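Local structure of NTF2 domain-containing protein (Chaetomium thermophilum, 4X2H) at residues Y29-T37 against I154-L162; L78-V89 against R138-F149. The protein is of unknown function but carries an NTF2 domain and is found in complex with a chain of another protein, consistent with a role as a protein-binding partner. One frame throughout, in Å; residues are numbered along the deposited sequence.

Interaction 1. Residues Y29-T37 against I154-L162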
loop_
_atom_site.group_PDB
_atom_site.type_symbol
_atom_site.label_atom_id
_atom_site.label_comp_id
_atom_site.label_asym_id
_atom_site.label_seq_id
_atom_site.Cartn_x
_atom_site.Cartn_y
_atom_site.Cartn_z
ATOM N N TYR B 29 -12.836 10.452 1.817
ATOM C CA TYR B 29 -13.325 9.171 1.296
ATOM C C TYR B 29 -14.377 9.364 0.208
ATOM O O TYR B 29 -14.994 10.426 0.118
ATOM C CB TYR B 29 -13.905 8.329 2.428
ATOM C CG TYR B 29 -12.870 7.864 3.421
ATOM C CD1 TYR B 29 -12.355 8.736 4.373
ATOM C CD2 TYR B 29 -12.399 6.558 3.406
ATOM C CE1 TYR B 29 -11.414 8.322 5.282
ATOM C CE2 TYR B 29 -11.449 6.134 4.321
ATOM C CZ TYR B 29 -10.959 7.026 5.249
ATOM O OH TYR B 29 -10.019 6.622 6.160
ATOM N N VAL B 30 -14.596 8.332 -0.606
ATOM C CA VAL B 30 -15.536 8.434 -1.720
ATOM C C VAL B 30 -16.986 8.567 -1.261
ATOM O O VAL B 30 -17.813 9.103 -1.994
ATOM C CB VAL B 30 -15.444 7.212 -2.668
ATOM C CG1 VAL B 30 -14.098 7.192 -3.395
ATOM C CG2 VAL B 30 -15.719 5.906 -1.911
ATOM N N ASN B 31 -17.290 8.096 -0.055
ATOM C CA ASN B 31 -18.676 8.023 0.415
ATOM C C ASN B 31 -19.433 9.343 0.315
ATOM O O ASN B 31 -20.593 9.366 -0.096
ATOM C CB ASN B 31 -18.730 7.541 1.867
ATOM C CG ASN B 31 -18.134 6.168 2.045
ATOM O OD1 ASN B 31 -17.057 5.876 1.524
ATOM N ND2 ASN B 31 -18.836 5.306 2.779
ATOM N N ASN B 32 -18.777 10.434 0.690
ATOM C CA ASN B 32 -19.430 11.739 0.739
ATOM C C ASN B 32 -19.090 12.599 -0.476
ATOM O O ASN B 32 -19.018 13.825 -0.383
ATOM C CB ASN B 32 -19.047 12.467 2.029
ATOM C CG ASN B 32 -19.453 11.695 3.271
ATOM O OD1 ASN B 32 -20.461 10.985 3.273
ATOM N ND2 ASN B 32 -18.664 11.821 4.332
ATOM N N ASN B 33 -18.887 11.942 -1.614
ATOM C CA ASN B 33 -18.617 12.633 -2.869
ATOM C C ASN B 33 -19.861 12.637 -3.751
ATOM O O ASN B 33 -20.519 11.608 -3.917
ATOM C CB ASN B 33 -17.442 11.979 -3.601
ATOM C CG ASN B 33 -17.125 12.665 -4.916
ATOM O OD1 ASN B 33 -17.519 12.201 -5.985
ATOM N ND2 ASN B 33 -16.418 13.782 -4.838
ATOM N N ALA B 34 -20.177 13.804 -4.305
ATOM C CA ALA B 34 -21.399 14.000 -5.079
ATOM C C ALA B 34 -21.454 13.110 -6.318
ATOM O O ALA B 34 -22.449 12.432 -6.568
ATOM C CB ALA B 34 -21.522 15.463 -5.487
ATOM N N THR B 35 -20.380 13.120 -7.097
ATOM C CA THR B 35 -20.349 12.388 -8.356
ATOM C C THR B 35 -20.322 10.875 -8.140
ATOM O O THR B 35 -21.044 10.136 -8.809
ATOM C CB THR B 35 -19.138 12.820 -9.204
ATOM O OG1 THR B 35 -19.396 14.117 -9.755
ATOM C CG2 THR B 35 -18.875 11.846 -10.345
ATOM N N TYR B 36 -19.494 10.405 -7.215
ATOM C CA TYR B 36 -19.417 8.971 -6.962
ATOM C C TYR B 36 -20.715 8.461 -6.348
ATOM O O TYR B 36 -21.117 7.328 -6.600
ATOM C CB TYR B 36 -18.226 8.646 -6.064
ATOM C CG TYR B 36 -16.912 8.610 -6.811
ATOM C CD1 TYR B 36 -16.775 7.878 -7.983
ATOM C CD2 TYR B 36 -15.820 9.321 -6.356
ATOM C CE1 TYR B 36 -15.574 7.845 -8.673
ATOM C CE2 TYR B 36 -14.615 9.297 -7.040
ATOM C CZ TYR B 36 -14.499 8.560 -8.195
ATOM O OH TYR B 36 -13.298 8.542 -8.869
ATOM N N THR B 37 -21.385 9.304 -5.568
ATOM C CA THR B 37 -22.651 8.918 -4.958
ATOM C C THR B 37 -23.734 8.779 -6.027
ATOM O O THR B 37 -24.507 7.822 -6.013
ATOM C CB THR B 37 -23.091 9.934 -3.891
ATOM O OG1 THR B 37 -22.162 9.903 -2.797
ATOM C CG2 THR B 37 -24.486 9.611 -3.364
ATOM N N ILE B 154 -6.354 2.753 -1.556
ATOM C CA ILE B 154 -6.598 2.900 -2.978
ATOM C C ILE B 154 -7.255 4.259 -3.193
ATOM O O ILE B 154 -8.321 4.547 -2.642
ATOM C CB ILE B 154 -7.463 1.770 -3.548
ATOM C CG1 ILE B 154 -6.702 0.449 -3.446
ATOM C CG2 ILE B 154 -7.803 2.052 -5.009
ATOM C CD1 ILE B 154 -7.529 -0.772 -3.776
ATOM N N LEU B 155 -6.595 5.099 -3.978
ATOM C CA LEU B 155 -7.093 6.436 -4.261
ATOM C C LEU B 155 -7.656 6.524 -5.668
ATOM O O LEU B 155 -7.088 5.951 -6.595
ATOM C CB LEU B 155 -5.986 7.464 -4.090
ATOM C CG LEU B 155 -5.341 7.547 -2.709
ATOM C CD1 LEU B 155 -4.155 8.479 -2.777
ATOM C CD2 LEU B 155 -6.340 8.018 -1.657
ATOM N N VAL B 156 -8.764 7.248 -5.818
ATOM C CA VAL B 156 -9.384 7.471 -7.127
ATOM C C VAL B 156 -9.604 8.971 -7.352
ATOM O O VAL B 156 -9.626 9.753 -6.397
ATOM C CB VAL B 156 -10.727 6.712 -7.264
ATOM C CG1 VAL B 156 -10.500 5.203 -7.248
ATOM C CG2 VAL B 156 -11.698 7.115 -6.166
ATOM N N PRO B 157 -9.740 9.389 -8.621
ATOM C CA PRO B 157 -9.917 10.814 -8.925
ATOM C C PRO B 157 -11.180 11.415 -8.314
ATOM O O PRO B 157 -12.229 10.771 -8.322
ATOM C CB PRO B 157 -10.009 10.838 -10.454
ATOM C CG PRO B 157 -9.362 9.597 -10.907
ATOM C CD PRO B 157 -9.627 8.578 -9.844
ATOM N N ASN B 158 -11.073 12.631 -7.790
ATOM C CA ASN B 158 -12.251 13.400 -7.398
ATOM C C ASN B 158 -12.708 14.235 -8.582
ATOM O O ASN B 158 -12.151 15.300 -8.848
ATOM C CB ASN B 158 -11.956 14.300 -6.195
ATOM C CG ASN B 158 -13.200 15.013 -5.679
ATOM O OD1 ASN B 158 -14.245 15.035 -6.339
ATOM N ND2 ASN B 158 -13.090 15.610 -4.499
ATOM N N TRP B 159 -13.721 13.748 -9.295
ATOM C CA TRP B 159 -14.181 14.404 -10.515
ATOM C C TRP B 159 -14.778 15.783 -10.244
ATOM O O TRP B 159 -14.869 16.609 -11.150
ATOM C CB TRP B 159 -15.222 13.540 -11.232
ATOM C CG TRP B 159 -14.756 12.162 -11.568
ATOM C CD1 TRP B 159 -15.335 10.988 -11.181
ATOM C CD2 TRP B 159 -13.611 11.804 -12.355
ATOM N NE1 TRP B 159 -14.629 9.925 -11.685
ATOM C CE2 TRP B 159 -13.566 10.398 -12.409
ATOM C CE3 TRP B 159 -12.626 12.534 -13.026
ATOM C CZ2 TRP B 159 -12.570 9.706 -13.100
ATOM C CZ3 TRP B 159 -11.640 11.846 -13.715
ATOM C CH2 TRP B 159 -11.619 10.446 -13.743
ATOM N N ASP B 160 -15.183 16.027 -9.003
ATOM C CA ASP B 160 -15.828 17.287 -8.644
ATOM C C ASP B 160 -14.821 18.390 -8.337
ATOM O O ASP B 160 -15.194 19.563 -8.259
ATOM C CB ASP B 160 -16.754 17.083 -7.441
ATOM C CG ASP B 160 -17.893 16.122 -7.737
ATOM O OD1 ASP B 160 -18.470 16.209 -8.843
ATOM O OD2 ASP B 160 -18.205 15.276 -6.869
ATOM N N VAL B 161 -13.553 18.016 -8.181
ATOM C CA VAL B 161 -12.501 18.961 -7.809
ATOM C C VAL B 161 -11.430 19.071 -8.893
ATOM O O VAL B 161 -10.959 20.167 -9.193
ATOM C CB VAL B 161 -11.840 18.555 -6.464
ATOM C CG1 VAL B 161 -10.575 19.368 -6.195
ATOM C CG2 VAL B 161 -12.828 18.736 -5.327
ATOM N N LEU B 162 -11.045 17.940 -9.476
ATOM C CA LEU B 162 -10.014 17.932 -10.515
ATOM C C LEU B 162 -10.375 18.846 -11.679
ATOM O O LEU B 162 -11.374 18.630 -12.365
ATOM C CB LEU B 162 -9.783 16.511 -11.034
ATOM C CG LEU B 162 -8.948 15.601 -10.134
ATOM C CD1 LEU B 162 -8.989 14.176 -10.645
ATOM C CD2 LEU B 162 -7.508 16.090 -10.052
HETATM O O HOH W 1 -15.754 11.981 -8.163
#
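Y36 reaches across to the backbone at the end of strand 145-157, where its OH donates to P157 O at 2.5 Å, lying in the carbonyl plane and approaching at 145° to the C=O. V156 CG2 and W159 NE1 lie on opposite sides of the ring plane, both obliquely. Y36 CE2 rests 3.7 Å from V156 CG2, while the five-membered ring of W159 lies obliquely to it, the planes inclined by 52°. NE1 of W159 is engaged elsewhere, by F103 O. An alanine in place of Y36 would probably leave P157 O without this donor and open a gap between V156 and W159.

One residue earlier, T35 holds the carboxylate of D160 at both oxygens: OD2 takes T35 N on its syn lone pair at 3.1 Å, and OD1 is met by T35 OG1 in a very short bond of 2.5 Å. T35 CG2 meanwhile abuts the edge of the W159 indole, 3.7 Å from CD1. The acidic group thus sits at the first turn of helix 34-39, where it would probably interact well with the helix dipole. N33 is the N-cap: with CG turned anti to the backbone N (chi1 180°), its OD1 accepts from Y36 N at 2.9 Å and also takes a water that bridges to W159 N. Its ND2 gives a weak bond to N158 OD1, which itself closes an Asx turn onto D160 N; N158 ND2 bonds R171 O.

The contact thus fastens the start of helix 34-39 to the end of strand 145-157, which runs between strands 122-135 and 173-182, with Y101 and H41 touching Y36.

Interaction 2. Residues L78-V89 against R138-F149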
loop_
_atom_site.group_PDB
_atom_site.type_symbol
_atom_site.label_atom_id
_atom_site.label_comp_id
_atom_site.label_asym_id
_atom_site.label_seq_id
_atom_site.Cartn_x
_atom_site.Cartn_y
_atom_site.Cartn_z
ATOM N N LEU B 78 -2.302 10.555 31.789
ATOM C CA LEU B 78 -1.090 11.223 31.332
ATOM C C LEU B 78 -0.749 12.449 32.167
ATOM O O LEU B 78 -1.640 13.174 32.603
ATOM C CB LEU B 78 -1.242 11.645 29.870
ATOM C CG LEU B 78 -1.464 10.529 28.852
ATOM C CD1 LEU B 78 -1.700 11.127 27.478
ATOM C CD2 LEU B 78 -0.284 9.569 28.831
ATOM N N PRO B 79 0.548 12.697 32.381
ATOM C CA PRO B 79 0.934 13.951 33.029
ATOM C C PRO B 79 0.691 15.128 32.094
ATOM O O PRO B 79 0.486 14.922 30.896
ATOM C CB PRO B 79 2.422 13.758 33.309
ATOM C CG PRO B 79 2.876 12.814 32.263
ATOM C CD PRO B 79 1.719 11.891 31.998
ATOM N N ILE B 80 0.700 16.343 32.629
ATOM C CA ILE B 80 0.519 17.527 31.795
ATOM C C ILE B 80 1.635 17.623 30.761
ATOM O O ILE B 80 2.757 17.180 31.005
ATOM C CB ILE B 80 0.488 18.818 32.638
ATOM C CG1 ILE B 80 1.750 18.921 33.500
ATOM C CG2 ILE B 80 -0.773 18.851 33.490
ATOM C CD1 ILE B 80 1.847 20.190 34.312
ATOM N N GLY B 81 1.311 18.186 29.601
ATOM C CA GLY B 81 2.289 18.400 28.549
ATOM C C GLY B 81 2.435 17.233 27.589
ATOM O O GLY B 81 3.338 17.233 26.750
ATOM N N ARG B 82 1.561 16.235 27.715
ATOM C CA ARG B 82 1.598 15.071 26.834
ATOM C C ARG B 82 0.460 15.111 25.829
ATOM O O ARG B 82 -0.673 15.458 26.161
ATOM C CB ARG B 82 1.525 13.770 27.634
ATOM C CG ARG B 82 2.620 13.616 28.670
ATOM C CD ARG B 82 4.005 13.779 28.063
ATOM N NE ARG B 82 5.046 13.521 29.055
ATOM C CZ ARG B 82 5.616 12.339 29.263
ATOM N NH1 ARG B 82 5.264 11.277 28.546
ATOM N NH2 ARG B 82 6.549 12.215 30.199
ATOM N N LYS B 83 0.787 14.758 24.594
ATOM C CA LYS B 83 -0.203 14.610 23.535
ATOM C C LYS B 83 -0.689 13.164 23.542
ATOM O O LYS B 83 0.133 12.248 23.505
ATOM C CB LYS B 83 0.408 14.978 22.188
ATOM C CG LYS B 83 -0.565 14.980 21.019
ATOM C CD LYS B 83 0.096 15.586 19.790
ATOM C CE LYS B 83 -0.740 15.385 18.535
ATOM N NZ LYS B 83 -2.148 15.817 18.715
ATOM N N PRO B 84 -2.019 12.947 23.604
ATOM C CA PRO B 84 -2.530 11.574 23.676
ATOM C C PRO B 84 -2.044 10.660 22.552
ATOM O O PRO B 84 -1.540 9.577 22.844
ATOM C CB PRO B 84 -4.044 11.772 23.604
ATOM C CG PRO B 84 -4.263 13.085 24.252
ATOM C CD PRO B 84 -3.098 13.931 23.808
ATOM N N VAL B 85 -2.193 11.085 21.300
ATOM C CA VAL B 85 -1.813 10.258 20.150
ATOM C C VAL B 85 -1.154 11.104 19.075
ATOM O O VAL B 85 -1.649 12.173 18.741
ATOM C CB VAL B 85 -3.033 9.539 19.528
ATOM C CG1 VAL B 85 -2.596 8.637 18.378
ATOM C CG2 VAL B 85 -3.784 8.732 20.576
ATOM N N ARG B 86 -0.047 10.617 18.522
ATOM C CA ARG B 86 0.630 11.316 17.433
ATOM C C ARG B 86 1.131 10.326 16.395
ATOM O O ARG B 86 1.836 9.376 16.728
ATOM C CB ARG B 86 1.800 12.153 17.956
ATOM C CG ARG B 86 2.390 13.090 16.901
ATOM C CD ARG B 86 3.615 13.838 17.408
ATOM N NE ARG B 86 4.872 13.109 17.204
ATOM C CZ ARG B 86 5.709 12.733 18.172
ATOM N NH1 ARG B 86 5.442 12.982 19.449
ATOM N NH2 ARG B 86 6.827 12.090 17.863
ATOM N N TYR B 87 0.751 10.557 15.136
ATOM C CA TYR B 87 1.256 9.775 14.018
ATOM C C TYR B 87 2.423 10.477 13.341
ATOM O O TYR B 87 2.318 11.641 12.955
ATOM C CB TYR B 87 0.142 9.518 12.995
ATOM C CG TYR B 87 -0.907 8.547 13.479
ATOM C CD1 TYR B 87 -1.935 8.961 14.315
ATOM C CD2 TYR B 87 -0.869 7.213 13.103
ATOM C CE1 TYR B 87 -2.893 8.067 14.760
ATOM C CE2 TYR B 87 -1.819 6.320 13.543
ATOM C CZ TYR B 87 -2.828 6.751 14.372
ATOM O OH TYR B 87 -3.778 5.864 14.816
ATOM N N ASP B 88 3.529 9.754 13.191
ATOM C CA ASP B 88 4.710 10.243 12.489
ATOM C C ASP B 88 4.935 9.393 11.256
ATOM O O ASP B 88 5.172 8.196 11.375
ATOM C CB ASP B 88 5.955 10.180 13.381
ATOM C CG ASP B 88 5.994 11.275 14.431
ATOM O OD1 ASP B 88 5.010 12.034 14.557
ATOM O OD2 ASP B 88 7.019 11.366 15.142
ATOM N N VAL B 89 4.855 10.003 10.075
ATOM C CA VAL B 89 5.075 9.278 8.832
ATOM C C VAL B 89 6.567 9.170 8.544
ATOM O O VAL B 89 7.284 10.172 8.563
ATOM C CB VAL B 89 4.369 9.965 7.644
ATOM C CG1 VAL B 89 4.671 9.237 6.346
ATOM C CG2 VAL B 89 2.875 10.021 7.887
ATOM N N ARG B 138 6.681 16.835 20.545
ATOM C CA ARG B 138 7.780 16.724 19.586
ATOM C C ARG B 138 8.811 15.677 19.986
ATOM O O ARG B 138 9.910 15.641 19.430
ATOM C CB ARG B 138 8.472 18.076 19.420
ATOM C CG ARG B 138 7.540 19.190 19.003
ATOM C CD ARG B 138 8.323 20.423 18.612
ATOM N NE ARG B 138 7.574 21.649 18.859
ATOM C CZ ARG B 138 8.095 22.868 18.771
ATOM N NH1 ARG B 138 7.341 23.930 19.016
ATOM N NH2 ARG B 138 9.371 23.027 18.440
ATOM N N SER B 139 8.454 14.822 20.939
ATOM C CA SER B 139 9.378 13.813 21.438
ATOM C C SER B 139 9.110 12.448 20.818
ATOM O O SER B 139 7.960 12.074 20.599
ATOM C CB SER B 139 9.283 13.712 22.959
ATOM O OG SER B 139 10.030 12.607 23.431
ATOM N N THR B 140 10.184 11.716 20.536
ATOM C CA THR B 140 10.085 10.335 20.076
ATOM C C THR B 140 10.619 9.351 21.117
ATOM O O THR B 140 10.768 8.167 20.820
ATOM C CB THR B 140 10.861 10.119 18.759
ATOM O OG1 THR B 140 12.237 10.476 18.942
ATOM C CG2 THR B 140 10.265 10.954 17.630
ATOM N N ASP B 141 10.903 9.829 22.330
ATOM C CA ASP B 141 11.518 8.966 23.344
ATOM C C ASP B 141 10.807 8.907 24.701
ATOM O O ASP B 141 11.106 8.016 25.495
ATOM C CB ASP B 141 12.977 9.390 23.566
ATOM C CG ASP B 141 13.139 10.887 23.718
ATOM O OD1 ASP B 141 12.310 11.514 24.410
ATOM O OD2 ASP B 141 14.101 11.439 23.143
ATOM N N ASP B 142 9.878 9.822 24.977
ATOM C CA ASP B 142 9.214 9.836 26.287
ATOM C C ASP B 142 7.772 9.319 26.230
ATOM O O ASP B 142 6.976 9.574 27.130
ATOM C CB ASP B 142 9.265 11.250 26.893
ATOM C CG ASP B 142 8.286 12.223 26.252
ATOM O OD1 ASP B 142 7.732 11.933 25.169
ATOM O OD2 ASP B 142 8.080 13.303 26.846
ATOM N N TYR B 143 7.450 8.573 25.178
ATOM C CA TYR B 143 6.130 7.968 25.029
ATOM C C TYR B 143 5.823 6.915 26.090
ATOM O O TYR B 143 6.722 6.400 26.754
ATOM C CB TYR B 143 6.005 7.322 23.654
ATOM C CG TYR B 143 7.061 6.275 23.378
ATOM C CD1 TYR B 143 6.893 4.960 23.796
ATOM C CD2 TYR B 143 8.224 6.602 22.694
ATOM C CE1 TYR B 143 7.856 3.998 23.541
ATOM C CE2 TYR B 143 9.193 5.649 22.435
ATOM C CZ TYR B 143 9.004 4.351 22.862
ATOM O OH TYR B 143 9.961 3.401 22.600
ATOM N N VAL B 144 4.537 6.599 26.227
ATOM C CA VAL B 144 4.073 5.500 27.062
ATOM C C VAL B 144 4.015 4.225 26.224
ATOM O O VAL B 144 4.530 3.181 26.619
ATOM C CB VAL B 144 2.684 5.804 27.657
ATOM C CG1 VAL B 144 2.184 4.632 28.496
ATOM C CG2 VAL B 144 2.736 7.082 28.483
ATOM N N ILE B 145 3.376 4.331 25.061
ATOM C CA ILE B 145 3.339 3.250 24.082
ATOM C C ILE B 145 3.797 3.774 22.729
ATOM O O ILE B 145 3.476 4.898 22.350
ATOM C CB ILE B 145 1.920 2.645 23.929
ATOM C CG1 ILE B 145 1.414 2.083 25.260
ATOM C CG2 ILE B 145 1.899 1.564 22.843
ATOM C CD1 ILE B 145 2.239 0.938 25.813
ATOM N N LYS B 146 4.560 2.955 22.014
ATOM C CA LYS B 146 4.912 3.242 20.634
ATOM C C LYS B 146 4.521 2.058 19.766
ATOM O O LYS B 146 4.881 0.917 20.057
ATOM C CB LYS B 146 6.403 3.537 20.489
ATOM C CG LYS B 146 6.826 3.892 19.070
ATOM C CD LYS B 146 8.334 4.027 18.952
ATOM C CE LYS B 146 8.753 4.270 17.513
ATOM N NZ LYS B 146 10.221 4.493 17.388
ATOM N N GLN B 147 3.767 2.340 18.709
ATOM C CA GLN B 147 3.416 1.332 17.716
ATOM C C GLN B 147 4.044 1.659 16.381
ATOM O O GLN B 147 4.298 2.817 16.071
ATOM C CB GLN B 147 1.903 1.236 17.520
ATOM C CG GLN B 147 1.112 0.779 18.720
ATOM C CD GLN B 147 -0.363 0.679 18.395
ATOM O OE1 GLN B 147 -0.962 1.630 17.886
ATOM N NE2 GLN B 147 -0.950 -0.476 18.660
ATOM N N HIS B 148 4.278 0.624 15.585
ATOM C CA HIS B 148 4.544 0.793 14.168
ATOM C C HIS B 148 3.197 0.747 13.461
ATOM O O HIS B 148 2.361 -0.073 13.819
ATOM C CB HIS B 148 5.477 -0.308 13.654
ATOM C CG HIS B 148 5.806 -0.186 12.199
ATOM N ND1 HIS B 148 6.608 0.819 11.699
ATOM C CD2 HIS B 148 5.441 -0.942 11.136
ATOM C CE1 HIS B 148 6.715 0.679 10.389
ATOM N NE2 HIS B 148 6.020 -0.383 10.024
ATOM N N PHE B 149 2.957 1.632 12.495
ATOM C CA PHE B 149 1.746 1.512 11.693
ATOM C C PHE B 149 2.074 1.397 10.229
ATOM O O PHE B 149 3.111 1.871 9.759
ATOM C CB PHE B 149 0.776 2.682 11.926
ATOM C CG PHE B 149 1.115 3.941 11.172
ATOM C CD1 PHE B 149 1.909 4.912 11.748
ATOM C CD2 PHE B 149 0.596 4.176 9.904
ATOM C CE1 PHE B 149 2.217 6.079 11.074
ATOM C CE2 PHE B 149 0.898 5.342 9.223
ATOM C CZ PHE B 149 1.708 6.299 9.813
#
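Two torsions in R86 set its contact with S139: the chain leaves its strand with CG anti to the backbone N, then bends at chi3 (88°), bringing the guanidinium onto the S139 carbonyl. NH1 and NH2 grip the single oxygen S139 O end-on, at 2.9 and 3.0 Å, both from the same face of the carbonyl plane, with that oxygen close to the guanidinium plane. D88 of the same strand takes the NE-NH2 side of the group side-on: R86 NE binds D88 OD1 and NH2 binds OD2 (2.8 Å), a salt bridge that fixes its rotation.

R82 meets the loop differently. Its guanidinium lies nearly flat on the D142 carboxylate, with D142 OD2 3.6 Å from CZ, over the centre of one face, a long salt bridge (R82 NE to D142 OD2 3.8 Å) that rests on charge alone because no N-H points at the oxygen. NH1 also gives D142 O a weak bond, but its stronger acceptor is G134 O, and D142 OD2 is bonded by S136 OG. On the loop, S139 OG accepts from D141 N in an ST turn and from D142 N in an ST motif.

Farther along the strands, F149 turns its CG between backbone N and carbonyl carbon (chi1 80°), presenting a ring face to the edge of Y87 with planes at 77°, an edge-to-face pair whose closest carbons are Y87 CD2 and F149 CD1, 3.9 Å apart. Strand 122-135 runs between these two strands, and Y16 of helix 3-20 meets F149: this is the curved sheet packed against a helix that characterises the NTF2 fold.

How the interactions relate
Both contacts draw on strand 145-157, interaction 2 on its beginning and interaction 1 on its end, linking two places on opposite sides of the chain's centre. Their centres are 33 Å apart and their nearest atoms about 11 Å. Along the chain, interaction 2 is nested within the loop closed by interaction 1. The two illustrate complementary ways of fastening one sheet: at 29-37 with 154-162 a helix start is capped and anchored, whereas at 78-89 with 138-149 the loop joining strands 122-135 and 145-157 is held by two arginines, and a ring pair spans strand 122-135. The other protein's chain packs on both regions, I154 in the first and L78, V85, Q147 and H148 in the second.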